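Local coordinates for putative MCP-type signal transduction protein (Campylobacter jejuni subsp. jejuni serotype O:2, PDB 4WY9), which probably senses chemical signals in the periplasm through its tandem-PAS domain, as a chemoreceptor (Tlp1) that guides chemotaxis, at residues 124-127 with 128-131; 284-287 with 288-291. All coordinates share one frame; numbering follows the deposited sequence.

Contact 1: 124-127 with 128-131; sequences ASDE and IANL
Asp126 and Asn130 meet across a single short helical turn, where Asn130 N donates to Asp126 O over 2.9 Å, approaching almost head-on to the carbonyl (C=O...N angle 161°), as in an alpha-helix. Two residues earlier, Ile128 N reaches Ser125 O at 3.1 Å from well above the carbonyl plane, a tighter i to i+3 closure, and Leu131 N closes on Ile128 O in the same way. Ser125 also caps the turn with its side chain: OG accepts from Glu127 N at 2.9 Å, so its hydroxyl oxygen and its carbonyl both take up N-H groups of the first turn.

Side chains lie around these carbonyl oxygens. The amide of Asn130 folds back over Asp126 O, bringing ND2 within 4.0 Å of Asp126 CB; its CG stands beside its own backbone N (chi1 -69°), which keeps the amide on this side of the turn. Leu131 sets its branch point against the next carbonyl, CG lying 3.4 Å from Glu127 O, while its body packs on Ile154 and Met156. Ile128 likewise rests CB on Ser125 O at 3.6 Å and turns its apolar surface to Tyr80 and Val105.

The charged ends are engaged elsewhere: Asp126 OD1 is hydrogen-bonded to Thr99 OG1, and Glu127 OE1 accepts from Asn157 N. Ser125 thus supplies two acceptors to the first turn, the carboxylates of Asp126 and Glu127 are held by partners outside it, and the apolar residues lie against the sheet of the first PDC sensor domain.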
ATOM      1  N   ALA A 124      -0.775  16.412  12.234  1.00 10.27           N
ATOM      2  CA  ALA A 124      -1.706  15.948  11.217  1.00 12.06           C
ATOM      3  C   ALA A 124      -1.905  16.929  10.101  1.00 10.15           C
ATOM      4  O   ALA A 124      -1.736  18.135  10.281  1.00 10.01           O
ATOM      5  CB  ALA A 124      -3.015  15.601  11.807  1.00 14.12           C
ATOM      6  N   SER A 125      -2.289  16.420   8.944  1.00 11.56           N
ATOM      7  CA  SER A 125      -2.433  17.199   7.767  1.00 12.74           C
ATOM      8  C   SER A 125      -3.681  16.839   7.024  1.00 10.81           C
ATOM      9  O   SER A 125      -4.168  15.713   7.123  1.00 10.33           O
ATOM     10  CB  SER A 125      -1.202  16.922   6.823  1.00 19.92           C
ATOM     11  OG  SER A 125      -1.487  17.057   5.539  1.00 24.11           O
ATOM     12  N   ASP A 126      -4.222  17.784   6.262  1.00  9.70           N
ATOM     13  CA  ASP A 126      -5.384  17.506   5.424  1.00  8.90           C
ATOM     14  C   ASP A 126      -5.093  16.494   4.334  1.00  8.60           C
ATOM     15  O   ASP A 126      -6.028  15.959   3.712  1.00 10.09           O
ATOM     16  CB  ASP A 126      -5.922  18.819   4.831  1.00 11.24           C
ATOM     17  CG  ASP A 126      -6.742  19.583   5.863  1.00 12.58           C
ATOM     18  OD1 ASP A 126      -7.563  18.958   6.544  1.00 11.16           O
ATOM     19  OD2 ASP A 126      -6.564  20.804   5.998  1.00 16.29           O
ATOM     20  N   GLU A 127      -3.824  16.203   4.071  1.00  8.16           N
ATOM     21  CA  GLU A 127      -3.474  15.149   3.120  1.00  9.97           C
ATOM     22  C   GLU A 127      -4.146  13.841   3.532  1.00 10.30           C
ATOM     23  O   GLU A 127      -4.550  13.040   2.698  1.00 11.33           O
ATOM     24  CB  GLU A 127      -1.977  14.972   3.056  1.00 13.16           C
ATOM     25  CG  GLU A 127      -1.490  13.983   2.047  1.00 18.11           C
ATOM     26  CD  GLU A 127      -0.025  14.195   1.665  1.00 24.24           C
ATOM     27  OE1 GLU A 127       0.788  13.513   2.214  1.00 24.28           O
ATOM     28  OE2 GLU A 127       0.261  15.119   0.904  1.00 32.01           O
ATOM     29  N   ILE A 128      -4.299  13.617   4.849  1.00  8.91           N
ATOM     30  CA  ILE A 128      -4.938  12.409   5.329  1.00  8.14           C
ATOM     31  C   ILE A 128      -6.451  12.439   5.052  1.00  8.62           C
ATOM     32  O   ILE A 128      -7.023  11.486   4.522  1.00 10.06           O
ATOM     33  CB  ILE A 128      -4.682  12.194   6.828  1.00  8.37           C
ATOM     34  CG1 ILE A 128      -3.191  12.021   7.118  1.00 10.14           C
ATOM     35  CG2 ILE A 128      -5.479  10.980   7.343  1.00 10.09           C
ATOM     36  CD1 ILE A 128      -2.559  10.849   6.427  1.00  9.83           C
ATOM     37  N   ALA A 129      -7.092  13.537   5.410  1.00  9.27           N
ATOM     38  CA  ALA A 129      -8.519  13.659   5.247  1.00 10.82           C
ATOM     39  C   ALA A 129      -8.949  13.592   3.799  1.00 10.95           C
ATOM     40  O   ALA A 129     -10.046  13.150   3.487  1.00 13.87           O
ATOM     41  CB  ALA A 129      -9.037  14.934   5.905  1.00 12.79           C
ATOM     42  N   ASN A 130      -8.074  14.027   2.899  1.00 10.24           N
ATOM     43  CA  ASN A 130      -8.379  14.070   1.482  1.00 11.97           C
ATOM     44  C   ASN A 130      -7.937  12.849   0.679  1.00 10.69           C
ATOM     45  O   ASN A 130      -8.117  12.798  -0.531  1.00 12.80           O
ATOM     46  CB  ASN A 130      -7.781  15.350   0.884  1.00 14.13           C
ATOM     47  CG  ASN A 130      -8.470  16.630   1.365  1.00 17.31           C
ATOM     48  OD1 ASN A 130      -9.654  16.610   1.702  1.00 24.72           O
ATOM     49  ND2 ASN A 130      -7.731  17.704   1.472  1.00 17.22           N
ATOM     50  N   LEU A 131      -7.426  11.817   1.374  1.00  9.24           N
ATOM     51  CA  LEU A 131      -7.078  10.578   0.687  1.00  9.03           C
ATOM     52  C   LEU A 131      -8.290  10.003  -0.027  1.00  8.40           C
ATOM     53  O   LEU A 131      -9.418  10.059   0.488  1.00  9.37           O
ATOM     54  CB  LEU A 131      -6.564   9.551   1.671  1.00  8.54           C
ATOM     55  CG  LEU A 131      -5.192   9.745   2.291  1.00  9.02           C
ATOM     56  CD1 LEU A 131      -4.995   8.731   3.407  1.00  9.35           C
ATOM     57  CD2 LEU A 131      -4.093   9.626   1.257  1.00  9.84           C
TER

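Contact 2: 284-287 with 288-291; sequences TAPK and YSVF
Pro286 O takes two N-H groups where strand 277-286 gives way to a helix. The better bond comes from Val290 N at 3.1 Å, which lies in the carbonyl plane; Ser289 N, at 3.0 Å, donates at a poorer N-H...O angle of 122° and is weak. Lys287 O repeats the pattern one residue on, accepting from Phe291 N at 3.1 Å and weakly from Val290 N. The amide of Val290 is thereby shared between both carbonyls.

Val290 also supplies the apolar link back to the strand. With CG2 beside its own backbone N and CG1 anti to it (chi1 156°), the CG2 methyl is turned back to the strand end, 3.6 Å from Ala285 CB and 3.4 Å from Pro286 O. Ser289 brings its hydroxyl alongside the proline ring, OG lying 3.5 Å from Pro286 CB; that hydroxyl is hydrogen-bonded to Asp205 O. The Phe291 ring presents its edge to Lys287 O, with CD2 at 3.3 Å and the oxygen near the ring plane, while Val290 CG1 lies over one ring face toward the rim.

The extended chain of Lys287 leads away to a salt bridge with Asp264 and a cation-pi contact with Tyr266 on the adjoining strand. Val290 and Phe291 meanwhile touch the beginning of the long helix 8-51. Pro286, in the N-cap position, thus marks a strand-to-helix junction near the C-terminal end of the tandem-PAS sensory region, where the central strand of the five-stranded sheet, its last along the chain, passes into the short helix 287-291.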
ATOM      1  N   THR A 284      11.737  -9.231 -14.984  1.00  7.69           N
ATOM      2  CA  THR A 284      12.263  -9.483 -16.309  1.00  8.79           C
ATOM      3  C   THR A 284      13.691  -9.988 -16.298  1.00  9.85           C
ATOM      4  O   THR A 284      14.452  -9.798 -15.327  1.00 12.66           O
ATOM      5  CB  THR A 284      12.231  -8.240 -17.161  1.00 11.39           C
ATOM      6  OG1 THR A 284      13.228  -7.330 -16.709  1.00 11.88           O
ATOM      7  CG2 THR A 284      10.873  -7.592 -17.161  1.00 14.77           C
ATOM      8  N   ALA A 285      14.061 -10.628 -17.412  1.00  9.20           N
ATOM      9  CA  ALA A 285      15.436 -11.003 -17.742  1.00  9.86           C
ATOM     10  C   ALA A 285      15.653 -10.695 -19.213  1.00  9.12           C
ATOM     11  O   ALA A 285      15.047 -11.338 -20.060  1.00  9.16           O
ATOM     12  CB  ALA A 285      15.692 -12.474 -17.452  1.00 11.33           C
ATOM     13  N   PRO A 286      16.489  -9.678 -19.533  1.00 10.06           N
ATOM     14  CA  PRO A 286      16.813  -9.455 -20.966  1.00  9.62           C
ATOM     15  C   PRO A 286      17.341 -10.722 -21.595  1.00  8.50           C
ATOM     16  O   PRO A 286      18.202 -11.393 -21.012  1.00  9.28           O
ATOM     17  CB  PRO A 286      17.870  -8.348 -20.932  1.00 10.63           C
ATOM     18  CG  PRO A 286      17.560  -7.618 -19.666  1.00 12.06           C
ATOM     19  CD  PRO A 286      17.152  -8.681 -18.683  1.00 10.93           C
ATOM     20  N   LYS A 287      16.865 -11.044 -22.793  1.00  8.93           N
ATOM     21  CA  LYS A 287      17.277 -12.304 -23.436  1.00  9.80           C
ATOM     22  C   LYS A 287      18.761 -12.330 -23.672  1.00 10.70           C
ATOM     23  O   LYS A 287      19.430 -13.353 -23.510  1.00 11.71           O
ATOM     24  CB  LYS A 287      16.500 -12.532 -24.718  1.00 10.58           C
ATOM     25  CG  LYS A 287      15.029 -12.768 -24.511  1.00 11.92           C
ATOM     26  CD  LYS A 287      14.226 -12.817 -25.760  1.00 14.05           C
ATOM     27  CE  LYS A 287      12.769 -12.966 -25.545  1.00 14.38           C
ATOM     28  NZ  LYS A 287      11.940 -12.767 -26.693  1.00 17.63           N
ATOM     29  N   TYR A 288      19.341 -11.193 -24.044  1.00 10.94           N
ATOM     30  CA  TYR A 288      20.781 -11.150 -24.299  1.00 13.24           C
ATOM     31  C   TYR A 288      21.558 -11.461 -23.001  1.00 12.94           C
ATOM     32  O   TYR A 288      22.589 -12.145 -23.046  1.00 15.28           O
ATOM     33  CB  TYR A 288      21.195  -9.773 -24.823  1.00 14.44           C
ATOM     34  CG  TYR A 288      22.605  -9.741 -25.272  1.00 15.74           C
ATOM     35  CD1 TYR A 288      22.962 -10.088 -26.581  1.00 16.98           C
ATOM     36  CD2 TYR A 288      23.633  -9.385 -24.390  1.00 17.01           C
ATOM     37  CE1 TYR A 288      24.271 -10.081 -26.980  1.00 18.90           C
ATOM     38  CE2 TYR A 288      24.961  -9.386 -24.800  1.00 21.24           C
ATOM     39  CZ  TYR A 288      25.276  -9.713 -26.087  1.00 20.58           C
ATOM     40  OH  TYR A 288      26.597  -9.718 -26.531  1.00 23.37           O
ATOM     41  N   SER A 289      21.029 -11.018 -21.838  1.00 11.83           N
ATOM     42  CA  SER A 289      21.694 -11.272 -20.572  1.00 12.75           C
ATOM     43  C   SER A 289      21.644 -12.753 -20.202  1.00 12.49           C
ATOM     44  O   SER A 289      22.536 -13.295 -19.581  1.00 16.09           O
ATOM     45  CB  SER A 289      21.043 -10.440 -19.475  1.00 14.27           C
ATOM     46  OG  SER A 289      21.131  -9.077 -19.779  1.00 16.37           O
ATOM     47  N   VAL A 290      20.559 -13.396 -20.579  1.00 11.78           N
ATOM     48  CA  VAL A 290      20.273 -14.793 -20.255  1.00 13.98           C
ATOM     49  C   VAL A 290      21.216 -15.696 -21.034  1.00 12.36           C
ATOM     50  O   VAL A 290      21.700 -16.716 -20.510  1.00 13.45           O
ATOM     51  CB  VAL A 290      18.769 -15.079 -20.601  1.00 17.05           C
ATOM     52  CG1 VAL A 290      18.464 -16.463 -20.851  1.00 21.44           C
ATOM     53  CG2 VAL A 290      17.910 -14.440 -19.511  1.00 19.42           C
ATOM     54  N   PHE A 291      21.519 -15.351 -22.282  1.00 12.64           N
ATOM     55  CA  PHE A 291      22.329 -16.153 -23.144  1.00 14.71           C
ATOM     56  C   PHE A 291      23.792 -15.787 -23.169  1.00 17.70           C
ATOM     57  O   PHE A 291      24.625 -16.581 -23.609  1.00 23.09           O
ATOM     58  CB  PHE A 291      21.750 -16.152 -24.557  1.00 14.68           C
ATOM     59  CG  PHE A 291      20.525 -17.004 -24.700  1.00 11.94           C
ATOM     60  CD1 PHE A 291      20.649 -18.384 -24.753  1.00 13.08           C
ATOM     61  CD2 PHE A 291      19.261 -16.449 -24.708  1.00 12.40           C
ATOM     62  CE1 PHE A 291      19.535 -19.181 -24.845  1.00 14.03           C
ATOM     63  CE2 PHE A 291      18.146 -17.262 -24.789  1.00 13.63           C
ATOM     64  CZ  PHE A 291      18.289 -18.613 -24.871  1.00 13.44           C
TER

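Contact 1 precedes contact 2 along the chain, and the two lie on opposite sides of the chain's centre, their own centres 44 Å apart and their nearest atoms about 29 Å apart. Residues 124-131 follow strand 119-122 of the seven-stranded antiparallel sheet and lie within the first PDC sensor domain. Residues 284-291 instead end the central strand of the five-stranded sheet, 277-286, and run on into helix 287-291. The two contacts share neither sheet nor helix. Contact 2 touches the start of helix 8-51, bringing both ends of the sensory region together, an arrangement consistent with their continuing toward the membrane in a transmembrane chemoreceptor.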